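Local coordinates for protein YCAC GENE product (Escherichia coli, PDB 1YAC) that is probably a hydrolase of the isochorismatase family, assembled as an octamer, whose substrate specificity is unknown, at residues 14-19 and 106-111. Numbering follows the deposited sequence.
Sequences AVLLVD and KQLIIA
Leu16 and Ile110 run alongside each other in the same direction from neighbouring strands, the CD1 methyl of Leu16 resting 4.0 Å from CG1 of Ile110. CD1 of Leu16 also meets the CD1 methyl of Leu108 at 4.2 Å. Leu108 uses its other branch, CD2, against CB of Ala14, and Val18 CG2 meets Ile110 CG2 at 4.2 Å, so that Ala14, Leu16, Leu108 and Ile110 form an apolar patch that Val18 extends. Helix 115-128 packs on this face, with Ala126 touching Leu108 and Cys118 touching Val18. On the opposite face Val15 and Ile109 meet at a slant. Val15 CG1 is anti to the backbone N (chi1 176°), leaving CG2 beside that nitrogen and 4.1 Å from Ile109 CD1; Leu17 and Ala111 follow on the same side.

Strands 13-18 and 107-112 are the central pair of the parallel sheet in the three-layer alpha-beta-alpha sandwich, and their short segments are twisted by 24°. Five backbone hydrogen bonds join them. Ala14 O accepts from Ile109 N at 2.8 Å, and Ile109 O accepts from Leu16 N, while the Ala111 N to Leu16 O bond is longer, at 3.2 Å. Val18 N to Ala111 O is almost straight (179° at the hydrogen). Strand 54-59 bonds to the other edge of 13-18 through Val15 and Leu17. At the C-terminal end of the pair, Asp19 touches Cys118 and forms a salt bridge through OD1 with Arg84, a placing consistent with the Asp- and Cys-containing active site of isochorismatase-family hydrolases.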
ATOM      1  N   ALA A  14     -31.785  17.867  -0.030  1.00  8.27           N
ATOM      2  CA  ALA A  14     -32.212  17.012   1.072  1.00  8.66           C
ATOM      3  C   ALA A  14     -31.100  15.975   1.267  1.00  9.58           C
ATOM      4  O   ALA A  14     -30.341  15.663   0.336  1.00  9.55           O
ATOM      5  CB  ALA A  14     -33.528  16.320   0.759  1.00  6.98           C
ATOM      6  N   VAL A  15     -30.991  15.462   2.482  1.00  9.46           N
ATOM      7  CA  VAL A  15     -29.967  14.474   2.791  1.00  9.12           C
ATOM      8  C   VAL A  15     -30.615  13.126   3.065  1.00  9.13           C
ATOM      9  O   VAL A  15     -31.579  13.054   3.832  1.00  9.71           O
ATOM     10  CB  VAL A  15     -29.141  14.917   4.024  1.00  8.24           C
ATOM     11  CG1 VAL A  15     -28.113  13.837   4.415  1.00  7.51           C
ATOM     12  CG2 VAL A  15     -28.431  16.221   3.725  1.00  6.77           C
ATOM     13  N   LEU A  16     -30.130  12.075   2.400  1.00  8.33           N
ATOM     14  CA  LEU A  16     -30.658  10.722   2.607  1.00  9.10           C
ATOM     15  C   LEU A  16     -29.564   9.887   3.256  1.00  8.92           C
ATOM     16  O   LEU A  16     -28.500   9.689   2.660  1.00  8.00           O
ATOM     17  CB  LEU A  16     -31.063  10.053   1.281  1.00 10.39           C
ATOM     18  CG  LEU A  16     -31.875  10.802   0.216  1.00 13.86           C
ATOM     19  CD1 LEU A  16     -32.336   9.820  -0.861  1.00 11.04           C
ATOM     20  CD2 LEU A  16     -33.050  11.532   0.821  1.00 14.17           C
ATOM     21  N   LEU A  17     -29.810   9.428   4.482  1.00  9.08           N
ATOM     22  CA  LEU A  17     -28.846   8.607   5.215  1.00  8.33           C
ATOM     23  C   LEU A  17     -29.402   7.189   5.208  1.00  8.93           C
ATOM     24  O   LEU A  17     -30.342   6.867   5.942  1.00  9.09           O
ATOM     25  CB  LEU A  17     -28.658   9.147   6.631  1.00  8.53           C
ATOM     26  CG  LEU A  17     -28.188  10.609   6.690  1.00  9.60           C
ATOM     27  CD1 LEU A  17     -27.979  11.030   8.146  1.00  9.26           C
ATOM     28  CD2 LEU A  17     -26.880  10.775   5.897  1.00  9.14           C
ATOM     29  N   VAL A  18     -28.781   6.335   4.401  1.00  8.73           N
ATOM     30  CA  VAL A  18     -29.244   4.973   4.196  1.00  8.12           C
ATOM     31  C   VAL A  18     -28.471   3.828   4.851  1.00  9.79           C
ATOM     32  O   VAL A  18     -27.331   3.532   4.480  1.00  8.78           O
ATOM     33  CB  VAL A  18     -29.329   4.677   2.663  1.00  9.64           C
ATOM     34  CG1 VAL A  18     -30.129   3.393   2.394  1.00 10.04           C
ATOM     35  CG2 VAL A  18     -29.936   5.873   1.908  1.00  9.65           C
ATOM     36  N   ASP A  19     -29.125   3.183   5.812  1.00  8.82           N
ATOM     37  CA  ASP A  19     -28.601   2.002   6.489  1.00 10.34           C
ATOM     38  C   ASP A  19     -27.260   2.068   7.233  1.00 10.41           C
ATOM     39  O   ASP A  19     -26.469   1.121   7.186  1.00 10.49           O
ATOM     40  CB  ASP A  19     -28.593   0.816   5.516  1.00 10.32           C
ATOM     41  CG  ASP A  19     -29.936   0.601   4.831  1.00 14.29           C
ATOM     42  OD1 ASP A  19     -30.950   1.199   5.249  1.00 13.74           O
ATOM     43  OD2 ASP A  19     -29.976  -0.159   3.847  1.00 16.72           O
ATOM     44  N   LYS A 106     -34.823  19.334  -5.112  1.00 10.92           N
ATOM     45  CA  LYS A 106     -34.345  18.793  -6.380  1.00 11.89           C
ATOM     46  C   LYS A 106     -33.017  18.021  -6.224  1.00 12.00           C
ATOM     47  O   LYS A 106     -32.746  17.071  -6.974  1.00 12.51           O
ATOM     48  CB  LYS A 106     -34.158  19.953  -7.359  1.00 13.52           C
ATOM     49  CG  LYS A 106     -33.509  19.620  -8.696  1.00 18.45           C
ATOM     50  CD  LYS A 106     -34.372  18.734  -9.517  1.00 21.90           C
ATOM     51  CE  LYS A 106     -33.958  18.749 -10.967  1.00 25.63           C
ATOM     52  NZ  LYS A 106     -35.029  18.086 -11.769  1.00 30.17           N
ATOM     53  N   GLN A 107     -32.182  18.458  -5.282  1.00  9.72           N
ATOM     54  CA  GLN A 107     -30.879  17.837  -5.070  1.00  8.86           C
ATOM     55  C   GLN A 107     -30.922  16.877  -3.899  1.00  8.21           C
ATOM     56  O   GLN A 107     -31.475  17.200  -2.849  1.00  8.27           O
ATOM     57  CB  GLN A 107     -29.835  18.917  -4.810  1.00  8.88           C
ATOM     58  CG  GLN A 107     -29.767  19.974  -5.908  1.00  9.20           C
ATOM     59  CD  GLN A 107     -28.817  21.094  -5.564  1.00 10.33           C
ATOM     60  OE1 GLN A 107     -28.535  21.361  -4.388  1.00 10.32           O
ATOM     61  NE2 GLN A 107     -28.324  21.771  -6.582  1.00 10.77           N
ATOM     62  N   LEU A 108     -30.311  15.712  -4.071  1.00  7.70           N
ATOM     63  CA  LEU A 108     -30.276  14.711  -3.013  1.00  8.10           C
ATOM     64  C   LEU A 108     -28.833  14.380  -2.700  1.00  8.62           C
ATOM     65  O   LEU A 108     -28.068  14.015  -3.599  1.00  9.44           O
ATOM     66  CB  LEU A 108     -30.982  13.425  -3.446  1.00  8.72           C
ATOM     67  CG  LEU A 108     -32.420  13.560  -3.941  1.00  8.12           C
ATOM     68  CD1 LEU A 108     -32.991  12.166  -4.280  1.00  8.82           C
ATOM     69  CD2 LEU A 108     -33.252  14.250  -2.864  1.00  8.49           C
ATOM     70  N   ILE A 109     -28.471  14.528  -1.432  1.00  8.62           N
ATOM     71  CA  ILE A 109     -27.125  14.221  -0.942  1.00  7.88           C
ATOM     72  C   ILE A 109     -27.304  12.850  -0.301  1.00  8.80           C
ATOM     73  O   ILE A 109     -28.024  12.714   0.699  1.00  8.67           O
ATOM     74  CB  ILE A 109     -26.688  15.261   0.106  1.00  7.26           C
ATOM     75  CG1 ILE A 109     -26.604  16.642  -0.544  1.00  6.55           C
ATOM     76  CG2 ILE A 109     -25.354  14.859   0.734  1.00  7.74           C
ATOM     77  CD1 ILE A 109     -26.509  17.778   0.445  1.00  6.35           C
ATOM     78  N   ILE A 110     -26.659  11.833  -0.866  1.00  8.10           N
ATOM     79  CA  ILE A 110     -26.840  10.476  -0.369  1.00  7.74           C
ATOM     80  C   ILE A 110     -25.576   9.813   0.167  1.00  7.97           C
ATOM     81  O   ILE A 110     -24.504   9.937  -0.426  1.00  7.01           O
ATOM     82  CB  ILE A 110     -27.400   9.577  -1.495  1.00  9.21           C
ATOM     83  CG1 ILE A 110     -28.574  10.266  -2.193  1.00 12.85           C
ATOM     84  CG2 ILE A 110     -27.866   8.237  -0.921  1.00  9.18           C
ATOM     85  CD1 ILE A 110     -29.170   9.462  -3.369  1.00 14.10           C
ATOM     86  N   ALA A 111     -25.726   9.080   1.271  1.00  7.06           N
ATOM     87  CA  ALA A 111     -24.616   8.346   1.884  1.00  6.26           C
ATOM     88  C   ALA A 111     -25.225   7.150   2.598  1.00  7.30           C
ATOM     89  O   ALA A 111     -26.400   7.187   2.970  1.00  7.72           O
ATOM     90  CB  ALA A 111     -23.862   9.226   2.863  1.00  5.50           C
TER